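Local coordinates for ABC transporter, substrate-binding protein (Clostridium perfringens, PDB 4EDP) that probably captures a small solute outside the membrane, as the extracellular substrate-binding component of a bacterial ABC transporter, at residues A[39-43]-A[71-75]; A[182-188]-A[201-205]. One frame throughout, in Å; residues are numbered along the deposited sequence.

Interaction 1: A[39-43]-A[71-75]. With ACT (acetate ion), chain F.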
# COMPACT_ATOMS: atom_id res chain seq x y z
N VAL A 39 13.91 -5.41 15.33
CA VAL A 39 12.89 -5.01 14.36
C VAL A 39 13.26 -5.32 12.91
O VAL A 39 14.30 -4.86 12.42
CB VAL A 39 12.63 -3.50 14.46
CG1 VAL A 39 11.61 -3.06 13.42
CG2 VAL A 39 12.20 -3.10 15.88
N SER A 40 12.44 -6.11 12.23
CA SER A 40 12.65 -6.41 10.81
C SER A 40 11.92 -5.33 10.00
O SER A 40 10.69 -5.21 10.09
CB SER A 40 12.10 -7.79 10.47
OG SER A 40 12.17 -8.06 9.09
N THR A 41 12.67 -4.55 9.22
CA THR A 41 12.07 -3.47 8.44
C THR A 41 12.95 -3.08 7.25
O THR A 41 14.05 -3.60 7.09
CB THR A 41 11.83 -2.23 9.34
OG1 THR A 41 10.97 -1.29 8.67
CG2 THR A 41 13.15 -1.57 9.73
N TRP A 42 12.44 -2.18 6.41
CA TRP A 42 13.18 -1.73 5.22
C TRP A 42 14.37 -0.86 5.58
O TRP A 42 15.43 -0.94 4.94
CB TRP A 42 12.26 -0.94 4.28
CG TRP A 42 11.04 -1.70 3.85
CD1 TRP A 42 10.95 -2.57 2.80
CD2 TRP A 42 9.74 -1.66 4.45
NE1 TRP A 42 9.68 -3.08 2.72
CE2 TRP A 42 8.92 -2.53 3.72
CE3 TRP A 42 9.20 -0.97 5.54
CZ2 TRP A 42 7.57 -2.73 4.04
CZ3 TRP A 42 7.86 -1.17 5.85
CH2 TRP A 42 7.07 -2.04 5.11
N GLY A 43 14.21 -0.01 6.58
CA GLY A 43 15.29 0.88 6.98
C GLY A 43 15.58 1.94 5.92
O GLY A 43 16.75 2.26 5.66
N ASN A 71 14.50 -5.89 1.88
CA ASN A 71 13.20 -5.68 1.24
C ASN A 71 12.15 -6.68 1.76
O ASN A 71 12.49 -7.63 2.47
CB ASN A 71 13.32 -5.69 -0.30
CG ASN A 71 13.78 -7.02 -0.86
OD1 ASN A 71 13.34 -8.08 -0.44
ND2 ASN A 71 14.66 -6.96 -1.86
N ASN A 72 10.88 -6.45 1.43
CA ASN A 72 9.81 -7.35 1.88
C ASN A 72 10.10 -8.82 1.71
O ASN A 72 10.07 -9.61 2.66
CB ASN A 72 8.52 -7.08 1.09
CG ASN A 72 7.76 -5.86 1.57
OD1 ASN A 72 7.26 -5.83 2.70
ND2 ASN A 72 7.58 -4.89 0.68
N SER A 73 10.41 -9.19 0.47
CA SER A 73 10.60 -10.58 0.12
C SER A 73 11.77 -11.27 0.80
O SER A 73 11.63 -12.39 1.31
CB SER A 73 10.71 -10.71 -1.40
OG SER A 73 10.91 -12.06 -1.76
N GLU A 74 12.92 -10.61 0.85
CA GLU A 74 14.07 -11.22 1.47
C GLU A 74 13.90 -11.36 2.97
O GLU A 74 14.29 -12.37 3.54
CB GLU A 74 15.37 -10.50 1.09
CG GLU A 74 15.49 -9.06 1.50
CD GLU A 74 16.66 -8.36 0.78
OE1 GLU A 74 16.78 -7.12 0.86
OE2 GLU A 74 17.44 -9.06 0.10
N ARG A 75 13.33 -10.36 3.62
CA ARG A 75 13.10 -10.44 5.06
C ARG A 75 12.08 -11.54 5.37
O ARG A 75 12.30 -12.35 6.27
CB ARG A 75 12.65 -9.09 5.63
CG ARG A 75 13.75 -8.06 5.55
CD ARG A 75 13.43 -6.74 6.21
NE ARG A 75 12.35 -5.99 5.55
CZ ARG A 75 11.10 -5.94 5.98
NH1 ARG A 75 10.21 -5.22 5.31
NH2 ARG A 75 10.74 -6.60 7.07
C ACT F . 10.90 1.76 7.17
O ACT F . 11.24 2.31 6.10
OXT ACT F . 11.72 0.94 7.66
CH3 ACT F . 9.59 2.08 7.84
O HOH W 1 10.31 -4.17 -0.41
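Arg75 sets its guanidinium group against one face of the Trp42 indole, the two planes nearly perpendicular at 78°. NH1 is directed at that face, 3.4 Å from Trp42 CE2, while CZ of Arg75 lies 4.5 Å from the five-membered ring centroid, almost on its normal: a cation-pi contact. Arg75 NH2 instead gives an in-plane hydrogen bond to Ser40 OG at 2.9 Å. One guanidinium face rests on Thr41, with CZ of Arg75 3.6 Å from Thr41 CA. A bend at chi3 (-66°) turns the head of Arg75 toward the indole, between it and Ser40. Asn72 comes in obliquely, its amide 84° from the indole plane and its OD1, bonded to Ala93 N, 3.4 Å from Trp42 CZ2. The site lies where the end of strand 37-41 meets the start of helix 72-81, which follows the parallel neighbouring strand 65-69 and opens with a capping box of Asn71 and Glu74. Thr41 OG1 and Gly43 N both bind OXT of an acetate, probably from the crystallisation liquor. Since Gly70 O and Tyr91 O accept from Arg75 NE and NH1, the buried cation is held at every nitrogen by neutral oxygens, the indole probably stabilising its charge further.

Interaction 2: A[182-188]-A[201-205]; sequences VEIAAEK and AFKEL
Lys188 leaves its helix with CG anti to the backbone N and bends at chi2 and chi4, while Glu204 folds back at its own chi2 (-67°); these turns bring the ammonium and the carboxylate together at one end of a helix-helix crossing. The pair belongs to a periplasmic-binding-protein-like fold, in the lobe that holds the C-terminal helix 332-350, and helices 178-189 and 199-208 cross close to perpendicular, at 95°, with only 7.7 Å between the axes of the two short segments.

Alanines make that closeness possible. Ala201 CB fits against the turn of the other helix, 3.4 Å from Val182 O and 3.8 Å from Ala186 CB, and Ala185 CB, on helix 178-189, comes within 3.3 Å of Ala201 O. The backbones therefore meet almost directly, with the CA atoms of Ala186 and Ala201 just 4.1 Å apart.

Larger groups fill in to one side. Leu205 sets its CG 3.7 Å from Ala185 CB, and Val182 sends CG2 obliquely against Phe202, 3.8 Å from its CZ. The Phe202 ring also packs edge-to-face with Trp342 of helix 332-350, and Val182 touches that same tryptophan, so the C-terminal helix continues this apolar patch.

Back at the salt-bridged end, the aliphatic part of Lys188 also takes part: its CG lies against the Glu204 carboxylate, and the two side chains cross at about a right angle. Trp160 is engaged here too, in a cation-pi contact with Lys188 and a hydrogen bond from its NE1 to Glu204 O. In the salt bridge itself, Lys188 NZ reaches Glu204 OE1 at 3.1 Å from above the carboxylate plane, 46° out of it.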
# COMPACT_ATOMS: atom_id res chain seq x y z
N VAL A 182 -6.70 -5.26 -11.14
CA VAL A 182 -7.59 -6.38 -11.47
C VAL A 182 -8.99 -6.08 -10.87
O VAL A 182 -10.02 -6.35 -11.52
CB VAL A 182 -7.05 -7.74 -10.96
CG1 VAL A 182 -8.05 -8.85 -11.18
CG2 VAL A 182 -5.70 -8.07 -11.61
N GLU A 183 -9.03 -5.55 -9.65
CA GLU A 183 -10.33 -5.25 -9.01
C GLU A 183 -11.07 -4.11 -9.72
O GLU A 183 -12.31 -4.12 -9.79
CB GLU A 183 -10.20 -5.07 -7.49
CG GLU A 183 -9.74 -6.37 -6.82
CD GLU A 183 -10.12 -6.53 -5.36
OE1 GLU A 183 -10.85 -5.68 -4.81
OE2 GLU A 183 -9.74 -7.59 -4.77
N ILE A 184 -10.31 -3.15 -10.24
CA ILE A 184 -10.89 -2.08 -11.03
C ILE A 184 -11.58 -2.67 -12.27
O ILE A 184 -12.71 -2.30 -12.60
CB ILE A 184 -9.79 -1.06 -11.44
CG1 ILE A 184 -9.41 -0.18 -10.23
CG2 ILE A 184 -10.29 -0.20 -12.61
CD1 ILE A 184 -8.10 0.59 -10.41
N ALA A 185 -10.92 -3.61 -12.94
CA ALA A 185 -11.47 -4.30 -14.11
C ALA A 185 -12.70 -5.11 -13.71
O ALA A 185 -13.68 -5.17 -14.47
CB ALA A 185 -10.39 -5.19 -14.75
N ALA A 186 -12.66 -5.72 -12.52
CA ALA A 186 -13.81 -6.46 -12.00
C ALA A 186 -15.02 -5.53 -11.83
O ALA A 186 -16.16 -5.94 -12.09
CB ALA A 186 -13.50 -7.13 -10.67
N GLU A 187 -14.80 -4.30 -11.36
CA GLU A 187 -15.91 -3.34 -11.22
C GLU A 187 -16.55 -3.07 -12.57
O GLU A 187 -17.76 -3.03 -12.68
CB GLU A 187 -15.46 -2.00 -10.63
CG GLU A 187 -14.83 -2.02 -9.27
CD GLU A 187 -14.73 -0.59 -8.69
OE1 GLU A 187 -15.78 0.08 -8.60
OE2 GLU A 187 -13.61 -0.15 -8.33
N LYS A 188 -15.71 -2.85 -13.58
CA LYS A 188 -16.13 -2.60 -14.96
C LYS A 188 -16.98 -3.78 -15.45
O LYS A 188 -18.05 -3.60 -16.03
CB LYS A 188 -14.87 -2.44 -15.82
CG LYS A 188 -15.03 -2.26 -17.36
CD LYS A 188 -15.52 -0.90 -17.77
CE LYS A 188 -15.43 -0.71 -19.28
NZ LYS A 188 -16.06 -1.80 -20.03
N ALA A 201 -12.92 -10.05 -14.87
CA ALA A 201 -12.03 -8.90 -14.74
C ALA A 201 -10.96 -9.03 -15.82
O ALA A 201 -10.60 -8.05 -16.48
CB ALA A 201 -11.40 -8.86 -13.36
N PHE A 202 -10.45 -10.25 -16.02
CA PHE A 202 -9.42 -10.43 -17.03
C PHE A 202 -9.94 -10.22 -18.44
O PHE A 202 -9.17 -9.72 -19.28
CB PHE A 202 -8.60 -11.72 -16.82
CG PHE A 202 -7.57 -11.58 -15.74
CD1 PHE A 202 -6.40 -10.89 -15.96
CD2 PHE A 202 -7.78 -12.11 -14.48
CE1 PHE A 202 -5.46 -10.74 -14.96
CE2 PHE A 202 -6.85 -11.95 -13.48
CZ PHE A 202 -5.68 -11.27 -13.73
N LYS A 203 -11.22 -10.51 -18.69
CA LYS A 203 -11.81 -10.24 -20.00
C LYS A 203 -11.87 -8.73 -20.21
O LYS A 203 -11.69 -8.26 -21.35
CB LYS A 203 -13.19 -10.88 -20.16
CG LYS A 203 -13.20 -12.40 -20.23
CD LYS A 203 -12.46 -12.94 -21.45
CE LYS A 203 -12.62 -14.46 -21.55
NZ LYS A 203 -11.96 -15.02 -22.77
N GLU A 204 -12.13 -7.96 -19.15
CA GLU A 204 -12.14 -6.49 -19.27
C GLU A 204 -10.72 -5.98 -19.49
O GLU A 204 -10.51 -5.02 -20.22
CB GLU A 204 -12.79 -5.81 -18.07
CG GLU A 204 -14.28 -6.03 -17.96
CD GLU A 204 -15.09 -5.37 -19.09
OE1 GLU A 204 -14.55 -4.54 -19.85
OE2 GLU A 204 -16.28 -5.67 -19.20
N LEU A 205 -9.74 -6.61 -18.87
CA LEU A 205 -8.34 -6.22 -19.09
C LEU A 205 -7.95 -6.47 -20.56
O LEU A 205 -7.20 -5.67 -21.14
CB LEU A 205 -7.40 -6.91 -18.11
CG LEU A 205 -7.52 -6.42 -16.66
CD1 LEU A 205 -6.75 -7.31 -15.72
CD2 LEU A 205 -7.02 -4.96 -16.53

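Overall arrangement
The two contacts share no strand or helix and sit on opposite sides of the chain's centre, their own centres 32 Å apart and their nearest atoms about 18 Å. Interaction 1 ties the end of a strand to the start of a helix, is only partly buried, and relies on polar and cation-pi chemistry round one arginine. Interaction 2 joins two helices in a buried crossing where alanines bring the backbones close, apolar side chains make up the greater part of the contact and charge enters through a single salt bridge. It also covers more surface, 374 Å² against 271 Å². Both gain further partners: strand 89-93 for interaction 1, helix 332-350 for interaction 2.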